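PDB 5MQ6: polycyclic ketone monooxygenase from Myceliophthora thermophila, which catalyses the FAD- and NADPH-dependent Baeyer-Villiger oxidation of ketones, bulky polycyclic ones in particular, inserting one oxygen atom beside the carbonyl to give esters or lactones. Local coordinates for residues 120-125 / 158-163; 638-643 / 647-652; 360-365 / 425-430. All coordinates share one frame; numbering follows the deposited sequence.

Contact 1: 120-125 / 158-163; sequences GTWWWN and PELLEH. With FAD (flavin-adenine dinucleotide), chain B.
Trp-122 lies between a cofactor and a helix, its indole meeting Leu-160 on one face while its six-membered ring points toward the flavin. The setting is a flavoprotein whose glycine-rich turns are consistent with FAD- and NADPH-binding domains of Rossmann type; here the short helix 121-124 contributes Thr-121 and Trp-124 to the FAD site, and helix 157-170 packs on its outer side. With CG anti to the carbonyl carbon (chi1 -50°), the Trp-122 ring is presented to Leu-160. Leu-160 CD1 sits over the face of the six-membered ring, 3.5 Å from its centroid and 6° off the normal, a CH-pi contact, while Leu-160 CB reaches the five-membered part near Trp-122 CG. Thr-121 CG2 lies over the other face, so the indole is sandwiched between two aliphatic groups. The far corner of the ring, Trp-122 CH2, comes within 3.7 Å of FAD N5, and its NE1 is engaged by the hydroxyl of Tyr-139, which also bonds to the FAD. These constraints fix the rotation of the ring beside the isoalloxazine.

One helical turn is thus used on two sides. Toward helix 157-170, Leu-161 folds its CB and both methyls around the carbonyl of Trp-122, and CD1 also leans on Trp-123, 3.9 Å from Trp-123 CA. Toward the cofactor, Thr-121 N donates an almost straight bond to FAD O2A (2.9 Å, 168°), and its hydroxyl is hydrogen-bonded to FAD O2'. Asn-125, just past the helix, turns back so that both its backbone N and its ND2 grip Thr-121 O, the amide reaching a lone pair in the carbonyl plane. At the adenosine end, the ribose hydroxyl lies at the edge of the Trp-124 indole, where NE1 donates to FAD O3B at 3.0 Å.

Contact 2: 638-643 / 647-652; sequences QEYRAD and KGFDIS
Tyr-640 and Lys-647 mark the closest approach of two backbones that stay well apart, their CA atoms 7.8 Å from each other. Residues 638-641 belong to helix 630-641; Gly-648, with positive phi, turns the chain, and the extended strand 649-653 begins at Phe-649. Together they form a short helix-to-strand connection with only three residues between the two segments. The C-terminal strand pairs antiparallel with strand 567-571. One water bridges the two backbones, donating to Tyr-640 O (2.9 Å) and accepting from Lys-647 N (3.0 Å). The same water stands 3.5 Å above one face of the Tyr-640 ring, toward its rim.

The side chain of Tyr-640 makes the second link. With CG anti to the backbone N (chi1 170°), the phenol extends from the helix across to the loop, and Tyr-640 OH donates to Lys-647 O at 2.7 Å. This acceptor lies in the plane of the phenol ring, at its edge, whereas the hydroxyl stands 33° out of the carbonyl plane, with a C=O...O angle of 131°. Lys-647 is therefore held by both its N and its O. Lys-647 CB is 4.1 Å from Tyr-640 CE2, while the extended chain beyond it leads away.

Phe-649, first in the strand, places the edge of its ring against the same hydroxyl. Its other neighbours include Val-569 and Val-571 of the partner strand and Val-555 of helix 541-562, and His-517 meets the tyrosine ring edge-to-face. At the junction of the two aromatic side chains, Phe-649 CD2 lies 3.2 Å from Tyr-640 OH.

Contact 3: 360-365 / 425-430; sequences PAFSAV and KRPTFS. With NDP (NADPH dihydro-nicotinamide-adenine-dinucleotide phosphate), chain C.
The NADPH site of this Baeyer-Villiger monooxygenase is bordered by residues 425-430, and Phe-362 packs against that segment on the side away from the nucleotide. The aromatic ring meets Pro-427 at one corner: Phe-362 CE1 is 3.5 Å from Pro-427 CD, with the proline CG slightly farther off. The two side chains run obliquely to each other. CG of Phe-362 is anti to its backbone N, chi1 -154°, which carries the ring out from the 3-10 turn of residues 360-362 toward the proline. Near the ring plane, Lys-425 O stands at the edge, 4.2 Å from Phe-362 CE1. One face of the ring is backed from its own segment by Val-365 CG2, 4.0 Å above the centre.

Beyond Pro-427 the chain enters strand 428-429, which pairs in parallel with strand 305-306. Thr-428 and Ser-430 touch helix 279-289, the helix that follows a glycine-rich turn of Rossmann type, consistent with a dinucleotide-binding fold in which backbone amides of the turn meet the NADPH.

On the other side of the segment, the CB atoms of Lys-425 and Arg-426 leave the backbone away from residues 360-365. Lys-425 is bent at chi2 (-71°), and Lys-425 NZ donates a hydrogen bond to NDP O3X (2.8 Å), an oxygen of the 2'-phosphate that distinguishes NADPH from NADH; Pro-598 O is a further partner of the ammonium group. Arg-426 lays its aliphatic part along the nicotinamide-side ribose, Arg-426 CB lying 3.7 Å from NDP O3D. Its guanidinium passes on to other partners, with NE in a salt bridge to Asp-133, itself a FAD-binding residue, and NH1 bonded to Ala-539 O.

Followed from the N terminus, the chain closes contact 1 first, joining helices 121-124 and 157-170 across 32 residues within the FAD-binding part. Contact 3 comes next and closes the longest of the three loops: 59 residues, largely helical, separate 360-365 from the segment that returns beside NADPH. Contact 2 closes last and most locally, turning helix 630-641 into the C-terminal strand 649-653. The three loops lie in series, neither nested nor crossed. Contacts 1 and 3 serve the two dinucleotides, their nearest atoms about 9 Å apart, and a residue of the loop closed by contact 1 reaches the 425-430 segment. Contact 2 stands at the surface, its centre 35 Å from the centre of either of the others.

Contact 1: 120-125 / 158-163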
loop_
_atom_site.group_PDB
_atom_site.type_symbol
_atom_site.label_atom_id
_atom_site.label_comp_id
_atom_site.label_asym_id
_atom_site.label_seq_id
_atom_site.Cartn_x
_atom_site.Cartn_y
_atom_site.Cartn_z
ATOM N N GLY A 120 -4.205 9.292 6.210
ATOM C CA GLY A 120 -4.218 8.560 4.969
ATOM C C GLY A 120 -5.106 7.293 5.056
ATOM O O GLY A 120 -6.314 7.367 5.391
ATOM N N THR A 121 -4.506 6.159 4.741
ATOM C CA THR A 121 -5.113 4.863 4.975
ATOM C C THR A 121 -6.035 4.776 6.224
ATOM O O THR A 121 -7.152 4.247 6.119
ATOM C CB THR A 121 -3.998 3.804 5.115
ATOM O OG1 THR A 121 -3.226 3.731 3.899
ATOM C CG2 THR A 121 -4.582 2.421 5.408
ATOM N N TRP A 122 -5.513 5.256 7.355
ATOM C CA TRP A 122 -6.193 5.195 8.664
ATOM C C TRP A 122 -7.294 6.272 8.861
ATOM O O TRP A 122 -8.044 6.212 9.849
ATOM C CB TRP A 122 -5.153 5.194 9.832
ATOM C CG TRP A 122 -4.119 4.133 9.543
ATOM C CD1 TRP A 122 -2.841 4.319 9.227
ATOM C CD2 TRP A 122 -4.369 2.730 9.385
ATOM N NE1 TRP A 122 -2.234 3.109 8.886
ATOM C CE2 TRP A 122 -3.156 2.123 8.981
ATOM C CE3 TRP A 122 -5.502 1.933 9.524
ATOM C CZ2 TRP A 122 -3.037 0.768 8.735
ATOM C CZ3 TRP A 122 -5.374 0.565 9.313
ATOM C CH2 TRP A 122 -4.146 -0.003 8.905
ATOM N N TRP A 123 -7.307 7.269 7.969
ATOM C CA TRP A 123 -8.408 8.230 7.866
ATOM C C TRP A 123 -9.547 7.549 7.087
ATOM O O TRP A 123 -10.656 7.551 7.516
ATOM C CB TRP A 123 -8.015 9.542 7.113
ATOM C CG TRP A 123 -9.193 10.364 6.893
ATOM C CD1 TRP A 123 -10.048 10.300 5.818
ATOM C CD2 TRP A 123 -9.769 11.325 7.807
ATOM N NE1 TRP A 123 -11.118 11.152 6.036
ATOM C CE2 TRP A 123 -10.992 11.761 7.246
ATOM C CE3 TRP A 123 -9.410 11.796 9.046
ATOM C CZ2 TRP A 123 -11.798 12.767 7.835
ATOM C CZ3 TRP A 123 -10.212 12.808 9.654
ATOM C CH2 TRP A 123 -11.414 13.243 9.043
ATOM N N TRP A 124 -9.252 7.015 5.915
ATOM C CA TRP A 124 -10.285 6.504 5.022
ATOM C C TRP A 124 -10.955 5.197 5.463
ATOM O O TRP A 124 -12.154 5.076 5.446
ATOM C CB TRP A 124 -9.712 6.330 3.662
ATOM C CG TRP A 124 -9.229 7.549 2.939
ATOM C CD1 TRP A 124 -7.954 7.874 2.702
ATOM C CD2 TRP A 124 -10.021 8.509 2.197
ATOM N NE1 TRP A 124 -7.875 9.005 1.939
ATOM C CE2 TRP A 124 -9.134 9.401 1.602
ATOM C CE3 TRP A 124 -11.367 8.708 2.021
ATOM C CZ2 TRP A 124 -9.555 10.490 0.860
ATOM C CZ3 TRP A 124 -11.792 9.791 1.243
ATOM C CH2 TRP A 124 -10.884 10.652 0.672
ATOM N N ASN A 125 -10.149 4.251 5.907
ATOM C CA ASN A 125 -10.585 2.911 6.233
ATOM C C ASN A 125 -10.889 2.894 7.675
ATOM O O ASN A 125 -10.010 3.133 8.556
ATOM C CB ASN A 125 -9.492 1.886 5.881
ATOM C CG ASN A 125 -9.125 1.930 4.412
ATOM O OD1 ASN A 125 -9.824 1.396 3.602
ATOM N ND2 ASN A 125 -8.017 2.581 4.065
ATOM N N PRO A 158 -8.873 2.805 14.974
ATOM C CA PRO A 158 -8.961 3.974 15.832
ATOM C C PRO A 158 -7.700 4.325 16.528
ATOM O O PRO A 158 -7.373 5.498 16.615
ATOM C CB PRO A 158 -10.028 3.568 16.845
ATOM C CG PRO A 158 -10.981 2.763 15.984
ATOM C CD PRO A 158 -10.056 1.928 15.142
ATOM N N GLU A 159 -6.975 3.338 17.032
ATOM C CA GLU A 159 -5.701 3.608 17.635
ATOM C C GLU A 159 -4.688 4.164 16.584
ATOM O O GLU A 159 -3.831 5.018 16.911
ATOM C CB GLU A 159 -5.196 2.341 18.253
ATOM C CG GLU A 159 -3.878 2.511 18.890
ATOM C CD GLU A 159 -3.436 1.326 19.708
ATOM O OE1 GLU A 159 -3.884 0.227 19.321
ATOM O OE2 GLU A 159 -2.612 1.543 20.666
ATOM N N LEU A 160 -4.820 3.682 15.356
ATOM C CA LEU A 160 -3.948 4.089 14.277
ATOM C C LEU A 160 -4.187 5.498 13.823
ATOM O O LEU A 160 -3.236 6.268 13.585
ATOM C CB LEU A 160 -3.993 3.132 13.065
ATOM C CG LEU A 160 -3.334 1.815 13.458
ATOM C CD1 LEU A 160 -3.735 0.693 12.539
ATOM C CD2 LEU A 160 -1.888 1.897 13.564
ATOM N N LEU A 161 -5.451 5.820 13.707
ATOM C CA LEU A 161 -5.852 7.167 13.379
ATOM C C LEU A 161 -5.482 8.183 14.505
ATOM O O LEU A 161 -4.900 9.291 14.243
ATOM C CB LEU A 161 -7.320 7.157 13.035
ATOM C CG LEU A 161 -7.995 8.493 12.774
ATOM C CD1 LEU A 161 -7.354 9.106 11.543
ATOM C CD2 LEU A 161 -9.483 8.290 12.422
ATOM N N GLU A 162 -5.741 7.788 15.748
ATOM C CA GLU A 162 -5.405 8.643 16.848
ATOM C C GLU A 162 -3.867 8.927 16.875
ATOM O O GLU A 162 -3.431 10.026 17.202
ATOM C CB GLU A 162 -5.951 8.051 18.156
ATOM C CG GLU A 162 -5.342 8.624 19.440
ATOM C CD GLU A 162 -5.777 7.812 20.679
ATOM O OE1 GLU A 162 -4.968 7.087 21.321
ATOM O OE2 GLU A 162 -6.965 7.850 20.996
ATOM N N HIS A 163 -3.052 7.943 16.510
ATOM C CA HIS A 163 -1.625 8.137 16.508
ATOM C C HIS A 163 -1.167 9.158 15.445
ATOM O O HIS A 163 -0.247 9.958 15.727
ATOM C CB HIS A 163 -0.906 6.851 16.344
ATOM C CG HIS A 163 0.571 6.974 16.478
ATOM N ND1 HIS A 163 1.189 7.365 17.660
ATOM C CD2 HIS A 163 1.570 6.676 15.615
ATOM C CE1 HIS A 163 2.499 7.308 17.519
ATOM N NE2 HIS A 163 2.762 6.872 16.297
HETATM P PA FAD B . -1.490 6.780 2.447
HETATM O O1A FAD B . -2.203 6.102 1.324
HETATM O O2A FAD B . -1.697 6.339 3.884
HETATM O O5B FAD B . -1.839 8.346 2.378
HETATM C C5B FAD B . -1.753 9.024 1.170
HETATM C C4B FAD B . -2.865 10.050 1.117
HETATM O O4B FAD B . -2.610 10.875 -0.035
HETATM C C3B FAD B . -4.280 9.499 0.959
HETATM O O3B FAD B . -5.154 10.170 1.829
HETATM C C2B FAD B . -4.627 9.808 -0.471
HETATM O O2B FAD B . -6.008 9.990 -0.667
HETATM C C1B FAD B . -3.830 11.074 -0.699
HETATM N N9A FAD B . -3.612 11.358 -2.096
HETATM C C8A FAD B . -3.088 10.512 -3.028
HETATM N N7A FAD B . -3.092 11.138 -4.201
HETATM C C5A FAD B . -3.623 12.366 -4.074
HETATM C C6A FAD B . -3.854 13.502 -4.984
HETATM N N6A FAD B . -3.600 13.513 -6.276
HETATM N N1A FAD B . -4.333 14.563 -4.389
HETATM C C2A FAD B . -4.646 14.614 -3.073
HETATM N N3A FAD B . -4.490 13.666 -2.178
HETATM C C4A FAD B . -3.985 12.493 -2.675
HETATM N N1 FAD B . 0.851 -1.570 5.317
HETATM C C2 FAD B . 1.663 -2.128 6.275
HETATM O O2 FAD B . 2.881 -2.049 6.182
HETATM N N3 FAD B . 1.135 -2.769 7.327
HETATM C C4 FAD B . -0.198 -2.875 7.451
HETATM O O4 FAD B . -0.619 -3.465 8.437
HETATM C C4X FAD B . -1.156 -2.314 6.482
HETATM N N5 FAD B . -2.524 -2.421 6.560
HETATM C C5X FAD B . -3.273 -1.851 5.585
HETATM C C6 FAD B . -4.747 -1.956 5.627
HETATM C C7 FAD B . -5.472 -1.305 4.518
HETATM C C7M FAD B . -6.982 -1.343 4.463
HETATM C C8 FAD B . -4.778 -0.604 3.398
HETATM C C8M FAD B . -5.516 0.078 2.248
HETATM C C9 FAD B . -3.399 -0.538 3.387
HETATM C C9A FAD B . -2.631 -1.131 4.429
HETATM N N10 FAD B . -1.230 -1.050 4.348
HETATM C C10 FAD B . -0.481 -1.617 5.384
HETATM C "C1'" FAD B . -0.531 -0.297 3.282
HETATM C "C2'" FAD B . -0.628 1.229 3.701
HETATM O "O2'" FAD B . -1.148 1.982 2.596
HETATM C "C3'" FAD B . 0.712 1.850 4.225
HETATM O "O3'" FAD B . 1.151 1.116 5.372
HETATM C "C4'" FAD B . 0.667 3.308 4.741
HETATM O "O4'" FAD B . -0.534 3.658 5.562
HETATM C "C5'" FAD B . 0.828 4.287 3.560
HETATM O "O5'" FAD B . 1.188 5.585 4.126
HETATM P P FAD B . 1.314 6.745 3.001
HETATM O O1P FAD B . 1.204 8.087 3.813
HETATM O O2P FAD B . 2.528 6.372 2.138
HETATM O O3P FAD B . 0.030 6.529 1.994
#

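Contact 2: 638-643 / 647-652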
loop_
_atom_site.group_PDB
_atom_site.type_symbol
_atom_site.label_atom_id
_atom_site.label_comp_id
_atom_site.label_asym_id
_atom_site.label_seq_id
_atom_site.Cartn_x
_atom_site.Cartn_y
_atom_site.Cartn_z
ATOM N N GLN A 638 22.931 5.032 3.196
ATOM C CA GLN A 638 23.758 5.585 4.290
ATOM C C GLN A 638 25.150 5.852 3.751
ATOM O O GLN A 638 25.663 6.959 3.892
ATOM C CB GLN A 638 23.861 4.628 5.503
ATOM C CG GLN A 638 22.565 4.520 6.273
ATOM C CD GLN A 638 22.479 3.354 7.241
ATOM O OE1 GLN A 638 23.294 2.433 7.176
ATOM N NE2 GLN A 638 21.458 3.385 8.150
ATOM N N GLU A 639 25.715 4.878 3.047
ATOM C CA GLU A 639 27.059 5.119 2.509
ATOM C C GLU A 639 27.084 6.268 1.488
ATOM O O GLU A 639 28.022 7.061 1.438
ATOM C CB GLU A 639 27.653 3.853 1.923
ATOM C CG GLU A 639 27.849 2.803 3.029
ATOM C CD GLU A 639 28.182 1.420 2.483
ATOM O OE1 GLU A 639 28.099 1.161 1.256
ATOM O OE2 GLU A 639 28.558 0.563 3.291
ATOM N N TYR A 640 26.034 6.346 0.692
ATOM C CA TYR A 640 25.935 7.378 -0.312
ATOM C C TYR A 640 25.912 8.834 0.283
ATOM O O TYR A 640 26.493 9.796 -0.287
ATOM C CB TYR A 640 24.749 7.093 -1.209
ATOM C CG TYR A 640 24.420 8.241 -2.155
ATOM C CD1 TYR A 640 23.614 9.289 -1.755
ATOM C CD2 TYR A 640 24.926 8.266 -3.409
ATOM C CE1 TYR A 640 23.319 10.349 -2.592
ATOM C CE2 TYR A 640 24.642 9.285 -4.309
ATOM C CZ TYR A 640 23.832 10.341 -3.879
ATOM O OH TYR A 640 23.597 11.353 -4.727
ATOM N N ARG A 641 25.262 8.968 1.431
ATOM C CA ARG A 641 25.063 10.256 2.030
ATOM C C ARG A 641 26.273 10.672 2.847
ATOM O O ARG A 641 26.422 11.830 3.171
ATOM C CB ARG A 641 23.853 10.203 2.939
ATOM C CG ARG A 641 22.506 10.053 2.221
ATOM C CD ARG A 641 21.367 10.465 3.134
ATOM N NE ARG A 641 21.289 9.691 4.374
ATOM C CZ ARG A 641 20.680 8.501 4.526
ATOM N NH1 ARG A 641 20.645 7.931 5.700
ATOM N NH2 ARG A 641 20.035 7.905 3.565
ATOM N N ALA A 642 27.080 9.720 3.214
ATOM C CA ALA A 642 28.082 9.961 4.220
ATOM C C ALA A 642 29.007 11.154 3.932
ATOM O O ALA A 642 29.325 11.895 4.874
ATOM C CB ALA A 642 28.923 8.717 4.453
ATOM N N ASP A 643 29.403 11.434 2.684
ATOM C CA ASP A 643 30.368 12.496 2.579
ATOM C C ASP A 643 29.851 13.844 2.062
ATOM O O ASP A 643 30.672 14.732 1.786
ATOM C CB ASP A 643 31.550 12.004 1.788
ATOM C CG ASP A 643 31.256 11.849 0.371
ATOM O OD1 ASP A 643 30.141 12.061 -0.164
ATOM O OD2 ASP A 643 32.205 11.424 -0.216
ATOM N N LYS A 647 26.582 12.499 -5.064
ATOM C CA LYS A 647 27.129 12.130 -6.356
ATOM C C LYS A 647 26.005 11.914 -7.324
ATOM O O LYS A 647 25.045 11.255 -6.964
ATOM C CB LYS A 647 27.960 10.839 -6.227
ATOM C CG LYS A 647 28.514 10.442 -7.598
ATOM C CD LYS A 647 29.502 9.242 -7.563
ATOM C CE LYS A 647 29.981 8.854 -8.962
ATOM N NZ LYS A 647 30.318 7.390 -9.042
ATOM N N GLY A 648 26.135 12.427 -8.548
ATOM C CA GLY A 648 25.024 12.357 -9.465
ATOM C C GLY A 648 23.928 13.449 -9.366
ATOM O O GLY A 648 23.051 13.519 -10.225
ATOM N N PHE A 649 23.978 14.345 -8.369
ATOM C CA PHE A 649 23.065 15.503 -8.374
ATOM C C PHE A 649 23.749 16.771 -8.876
ATOM O O PHE A 649 24.876 17.079 -8.537
ATOM C CB PHE A 649 22.518 15.797 -6.988
ATOM C CG PHE A 649 21.454 14.868 -6.519
ATOM C CD1 PHE A 649 20.115 15.086 -6.846
ATOM C CD2 PHE A 649 21.769 13.797 -5.745
ATOM C CE1 PHE A 649 19.118 14.203 -6.389
ATOM C CE2 PHE A 649 20.779 12.885 -5.283
ATOM C CZ PHE A 649 19.432 13.117 -5.614
ATOM N N ASP A 650 23.036 17.520 -9.689
ATOM C CA ASP A 650 23.376 18.880 -10.005
ATOM C C ASP A 650 22.802 19.730 -8.853
ATOM O O ASP A 650 21.589 19.721 -8.602
ATOM C CB ASP A 650 22.752 19.206 -11.356
ATOM C CG ASP A 650 23.132 20.616 -11.888
ATOM O OD1 ASP A 650 23.197 21.654 -11.104
ATOM O OD2 ASP A 650 23.327 20.668 -13.129
ATOM N N ILE A 651 23.664 20.437 -8.144
ATOM C CA ILE A 651 23.285 21.306 -6.998
ATOM C C ILE A 651 23.639 22.721 -7.430
ATOM O O ILE A 651 24.699 22.960 -8.003
ATOM C CB ILE A 651 24.178 20.982 -5.774
ATOM C CG1 ILE A 651 24.040 19.549 -5.312
ATOM C CG2 ILE A 651 23.921 21.855 -4.614
ATOM C CD1 ILE A 651 22.657 19.132 -4.891
ATOM N N SER A 652 22.801 23.652 -7.097
ATOM C CA SER A 652 23.023 25.071 -7.420
ATOM C C SER A 652 22.078 25.866 -6.569
ATOM O O SER A 652 21.272 25.292 -5.814
ATOM C CB SER A 652 22.797 25.368 -8.882
ATOM O OG SER A 652 21.420 25.159 -9.186
HETATM O O HOH W 1 27.529 10.703 -2.856
#

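Contact 3: 360-365 / 425-430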
loop_
_atom_site.group_PDB
_atom_site.type_symbol
_atom_site.label_atom_id
_atom_site.label_comp_id
_atom_site.label_asym_id
_atom_site.label_seq_id
_atom_site.Cartn_x
_atom_site.Cartn_y
_atom_site.Cartn_z
ATOM N N PRO A 360 9.777 -17.536 4.832
ATOM C CA PRO A 360 11.028 -17.098 4.224
ATOM C C PRO A 360 11.004 -17.056 2.689
ATOM O O PRO A 360 11.770 -16.326 2.104
ATOM C CB PRO A 360 12.041 -18.154 4.751
ATOM C CG PRO A 360 11.184 -19.409 4.845
ATOM C CD PRO A 360 9.905 -18.869 5.454
ATOM N N ALA A 361 10.050 -17.735 2.055
ATOM C CA ALA A 361 9.868 -17.585 0.602
ATOM C C ALA A 361 9.193 -16.303 0.223
ATOM O O ALA A 361 9.112 -15.989 -0.994
ATOM C CB ALA A 361 9.070 -18.743 -0.012
ATOM N N PHE A 362 8.692 -15.542 1.213
ATOM C CA PHE A 362 8.287 -14.138 0.830
ATOM C C PHE A 362 9.403 -13.314 0.161
ATOM O O PHE A 362 9.145 -12.376 -0.632
ATOM C CB PHE A 362 7.650 -13.379 1.991
ATOM C CG PHE A 362 6.704 -12.285 1.572
ATOM C CD1 PHE A 362 5.459 -12.592 1.014
ATOM C CD2 PHE A 362 7.038 -10.930 1.785
ATOM C CE1 PHE A 362 4.570 -11.561 0.623
ATOM C CE2 PHE A 362 6.188 -9.923 1.381
ATOM C CZ PHE A 362 4.936 -10.236 0.822
ATOM N N SER A 363 10.623 -13.678 0.442
ATOM C CA SER A 363 11.809 -13.065 -0.173
ATOM C C SER A 363 11.791 -13.164 -1.719
ATOM O O SER A 363 12.460 -12.379 -2.429
ATOM C CB SER A 363 13.032 -13.837 0.366
ATOM O OG SER A 363 12.945 -15.211 -0.053
ATOM N N ALA A 364 11.003 -14.096 -2.248
ATOM C CA ALA A 364 10.806 -14.197 -3.688
ATOM C C ALA A 364 10.412 -12.856 -4.253
ATOM O O ALA A 364 10.735 -12.536 -5.343
ATOM C CB ALA A 364 9.698 -15.241 -4.031
ATOM N N VAL A 365 9.605 -12.114 -3.533
ATOM C CA VAL A 365 9.116 -10.854 -4.061
ATOM C C VAL A 365 9.766 -9.651 -3.453
ATOM O O VAL A 365 9.593 -8.595 -4.004
ATOM C CB VAL A 365 7.612 -10.636 -4.027
ATOM C CG1 VAL A 365 6.954 -11.484 -5.130
ATOM C CG2 VAL A 365 7.036 -10.883 -2.631
ATOM N N LYS A 425 0.467 -13.208 -3.349
ATOM C CA LYS A 425 -0.521 -12.333 -2.776
ATOM C C LYS A 425 -0.052 -11.929 -1.427
ATOM O O LYS A 425 0.787 -12.612 -0.808
ATOM C CB LYS A 425 -1.865 -13.037 -2.520
ATOM C CG LYS A 425 -2.496 -13.724 -3.692
ATOM C CD LYS A 425 -3.050 -12.772 -4.754
ATOM C CE LYS A 425 -4.252 -13.357 -5.519
ATOM N NZ LYS A 425 -4.992 -12.279 -6.244
ATOM N N ARG A 426 -0.676 -10.890 -0.902
ATOM C CA ARG A 426 -0.344 -10.487 0.470
ATOM C C ARG A 426 -0.823 -11.586 1.455
ATOM O O ARG A 426 -1.928 -12.106 1.351
ATOM C CB ARG A 426 -0.814 -9.084 0.900
ATOM C CG ARG A 426 0.123 -8.577 2.027
ATOM C CD ARG A 426 -0.114 -7.163 2.412
ATOM N NE ARG A 426 0.311 -6.753 3.748
ATOM C CZ ARG A 426 1.446 -6.071 4.016
ATOM N NH1 ARG A 426 2.374 -5.815 3.086
ATOM N NH2 ARG A 426 1.709 -5.653 5.236
ATOM N N PRO A 427 0.056 -12.034 2.334
ATOM C CA PRO A 427 -0.462 -13.001 3.315
ATOM C C PRO A 427 -1.424 -12.282 4.284
ATOM O O PRO A 427 -1.299 -11.057 4.476
ATOM C CB PRO A 427 0.804 -13.475 4.055
ATOM C CG PRO A 427 1.911 -12.573 3.620
ATOM C CD PRO A 427 1.523 -11.986 2.310
ATOM N N THR A 428 -2.336 -13.047 4.870
ATOM C CA THR A 428 -3.423 -12.534 5.753
ATOM C C THR A 428 -3.378 -13.361 6.951
ATOM O O THR A 428 -2.871 -14.499 6.915
ATOM C CB THR A 428 -4.803 -12.662 5.111
ATOM O OG1 THR A 428 -5.123 -14.062 4.930
ATOM C CG2 THR A 428 -4.766 -11.988 3.769
ATOM N N PHE A 429 -3.802 -12.781 8.071
ATOM C CA PHE A 429 -3.628 -13.433 9.358
ATOM C C PHE A 429 -4.936 -13.266 10.095
ATOM O O PHE A 429 -5.447 -12.162 10.161
ATOM C CB PHE A 429 -2.499 -12.812 10.133
ATOM C CG PHE A 429 -1.185 -12.752 9.378
ATOM C CD1 PHE A 429 -0.923 -11.674 8.477
ATOM C CD2 PHE A 429 -0.202 -13.713 9.565
ATOM C CE1 PHE A 429 0.238 -11.602 7.753
ATOM C CE2 PHE A 429 0.997 -13.629 8.806
ATOM C CZ PHE A 429 1.199 -12.564 7.911
ATOM N N SER A 430 -5.511 -14.364 10.606
ATOM C CA SER A 430 -6.738 -14.313 11.328
ATOM C C SER A 430 -6.954 -15.602 12.124
ATOM O O SER A 430 -6.750 -16.752 11.594
ATOM C CB SER A 430 -7.911 -14.152 10.366
ATOM O OG SER A 430 -9.102 -14.068 11.161
HETATM P PA NDP C . -7.600 -6.945 -2.498
HETATM O O1A NDP C . -7.338 -6.285 -3.896
HETATM O O2A NDP C . -6.520 -7.628 -1.698
HETATM O O5B NDP C . -8.882 -7.897 -2.677
HETATM C C5B NDP C . -9.930 -7.623 -3.584
HETATM C C4B NDP C . -10.725 -8.913 -3.606
HETATM O O4B NDP C . -11.837 -8.791 -4.532
HETATM C C3B NDP C . -9.860 -10.098 -4.046
HETATM O O3B NDP C . -10.057 -11.190 -3.129
HETATM C C2B NDP C . -10.383 -10.322 -5.448
HETATM O O2B NDP C . -10.176 -11.672 -5.957
HETATM C C1B NDP C . -11.842 -9.944 -5.317
HETATM N N9A NDP C . -12.437 -9.703 -6.633
HETATM C C8A NDP C . -11.996 -8.866 -7.628
HETATM N N7A NDP C . -12.792 -8.944 -8.712
HETATM C C5A NDP C . -13.735 -9.857 -8.367
HETATM C C6A NDP C . -14.874 -10.446 -9.060
HETATM N N6A NDP C . -15.120 -10.043 -10.300
HETATM N N1A NDP C . -15.613 -11.358 -8.394
HETATM C C2A NDP C . -15.345 -11.775 -7.115
HETATM N N3A NDP C . -14.308 -11.306 -6.401
HETATM C C4A NDP C . -13.504 -10.363 -7.005
HETATM O O3 NDP C . -8.187 -5.856 -1.490
HETATM P PN NDP C . -8.228 -5.799 0.152
HETATM O O1N NDP C . -8.998 -4.478 0.475
HETATM O O2N NDP C . -8.790 -7.073 0.742
HETATM O O5D NDP C . -6.681 -5.671 0.609
HETATM C C5D NDP C . -5.864 -4.623 -0.015
HETATM C C4D NDP C . -4.571 -4.401 0.749
HETATM O O4D NDP C . -4.832 -3.779 2.027
HETATM C C3D NDP C . -3.983 -5.746 1.182
HETATM O O3D NDP C . -3.466 -6.622 0.109
HETATM C C2D NDP C . -3.076 -5.330 2.360
HETATM O O2D NDP C . -1.834 -4.719 1.884
HETATM C C1D NDP C . -4.018 -4.386 3.106
HETATM P P2B NDP C . -8.820 -12.003 -6.783
HETATM O O1X NDP C . -8.672 -10.834 -7.768
HETATM O O2X NDP C . -9.051 -13.269 -7.579
HETATM O O3X NDP C . -7.713 -12.237 -5.746
#